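PDB 2PY6: methyltransferase FkbM from Methylobacillus flagellatus KT, which probably transfers methyl groups to a substrate that the structure alone does not identify, as a member of the FkbM methyltransferase family. Local coordinates for the interface of chains A and B. Residues are numbered along the deposited sequence; one frame, centred on the assembly and turned at random. Chains: chain A/B, Methyltransferase FkbM.

The interface of chains A and B. Residues chain A 245, 249-250, 278, 280; chain B 131, 134-135.
In this patch of a two-fold symmetric interface between copies of an FkbM-family methyltransferase, the C-terminal turn of helix 123-135 of chain B packs against the end of helix 239-248 and nearby loops of chain A; the pairing may not be the biological one. No hydrogen bond crosses the patch; B:Gln131, B:Arg134 and B:Thr135 bond to one another instead. B:Arg134 leaves its helix with CG anti to the carbonyl carbon (chi1 -65°). From CB the chain runs extended through CG to CD, which lies 3.2 Å from the carbonyl O of A:Lys249, and then bends at chi3 (-62°). The bend, with the turn at chi4, lays the guanidinium flat on the A:Lys249-A:Gly250 peptide; glycine, lacking a side chain, suits so close a packing of two flat groups. NE lies beside the same carbonyl O without bonding to it, and CZ faces A:Lys249 C. At the tip, NH1 meets A:Lys249 CA, while NH2 lies 3.5 Å from CG2 of A:Ile245, an apolar methyl that does not compete for N-H groups. Along its edge the guanidinium grips B:Gln131 OE1 side-on, through B:Arg134 NE and NH2, both donors standing above the carbonyl plane. The other end of this amide gives NE2 to B:Thr135 OG1, 2.9 Å away and nearly straight (167° at H), while that hydroxyl bonds back to B:Gln131 O. Glutamine thus suits its place by accepting at one end and donating at the other, which fixes its rotation. Its amide meets the A:Phe280 ring tip to tip, the planes almost perpendicular, with OE1 in the ring plane 3.5 Å from CE2, where the slightly positive C-H edge probably favours an oxygen. Methyl CG2 of A:Thr278 points at B:Gln131 NE2 and B:Thr135 OG1.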
# COMPACT_ATOMS: atom_id res chain seq x y z
N ILE A 245 27.22 12.66 -2.35
CA ILE A 245 26.81 13.64 -1.34
C ILE A 245 26.80 13.00 0.05
O ILE A 245 27.35 13.56 1.01
CB ILE A 245 25.42 14.25 -1.65
CG1 ILE A 245 25.49 15.13 -2.90
CG2 ILE A 245 24.91 15.09 -0.46
CD1 ILE A 245 24.13 15.46 -3.52
N LYS A 249 29.47 13.88 3.06
CA LYS A 249 28.74 14.81 3.88
C LYS A 249 28.62 16.17 3.21
O LYS A 249 28.89 17.20 3.83
CB LYS A 249 29.35 14.90 5.28
CG LYS A 249 29.39 13.60 6.05
CD LYS A 249 29.80 13.86 7.51
CE LYS A 249 30.24 12.55 8.21
NZ LYS A 249 29.28 11.45 8.02
N GLY A 250 28.17 16.17 1.96
CA GLY A 250 27.94 17.38 1.19
C GLY A 250 29.18 18.17 0.85
O GLY A 250 29.12 19.36 0.72
N THR A 278 21.85 24.34 -1.74
CA THR A 278 23.07 23.82 -1.11
C THR A 278 24.25 24.67 -1.55
O THR A 278 24.14 25.42 -2.53
CB THR A 278 23.35 22.36 -1.50
OG1 THR A 278 23.71 22.28 -2.89
CG2 THR A 278 22.15 21.46 -1.20
N PHE A 280 26.93 23.47 -2.87
CA PHE A 280 27.57 22.69 -3.96
C PHE A 280 26.78 22.59 -5.27
O PHE A 280 27.23 21.94 -6.21
CB PHE A 280 27.93 21.26 -3.48
CG PHE A 280 26.74 20.43 -3.00
CD1 PHE A 280 25.85 19.84 -3.90
CD2 PHE A 280 26.56 20.17 -1.66
CE1 PHE A 280 24.79 19.06 -3.45
CE2 PHE A 280 25.50 19.39 -1.21
CZ PHE A 280 24.63 18.83 -2.11
N GLN B 131 21.28 16.55 4.85
CA GLN B 131 21.53 17.65 3.94
C GLN B 131 20.70 18.87 4.33
O GLN B 131 21.20 19.95 4.24
CB GLN B 131 21.33 17.26 2.47
CG GLN B 131 21.75 18.37 1.50
CD GLN B 131 23.18 18.87 1.69
OE1 GLN B 131 24.14 18.08 1.68
NE2 GLN B 131 23.33 20.19 1.86
N ARG B 134 22.77 20.55 6.90
CA ARG B 134 24.01 21.15 6.34
C ARG B 134 23.74 22.41 5.55
O ARG B 134 24.42 23.42 5.75
CB ARG B 134 24.80 20.15 5.48
CG ARG B 134 25.36 18.96 6.29
CD ARG B 134 26.30 18.12 5.47
NE ARG B 134 25.72 17.48 4.28
CZ ARG B 134 25.36 16.19 4.17
NH1 ARG B 134 25.47 15.35 5.18
NH2 ARG B 134 24.87 15.71 3.02
N THR B 135 22.73 22.36 4.68
CA THR B 135 22.31 23.52 3.89
C THR B 135 22.07 24.73 4.78
O THR B 135 22.50 25.83 4.48
CB THR B 135 21.00 23.19 3.08
OG1 THR B 135 21.28 22.22 2.06
CG2 THR B 135 20.44 24.42 2.40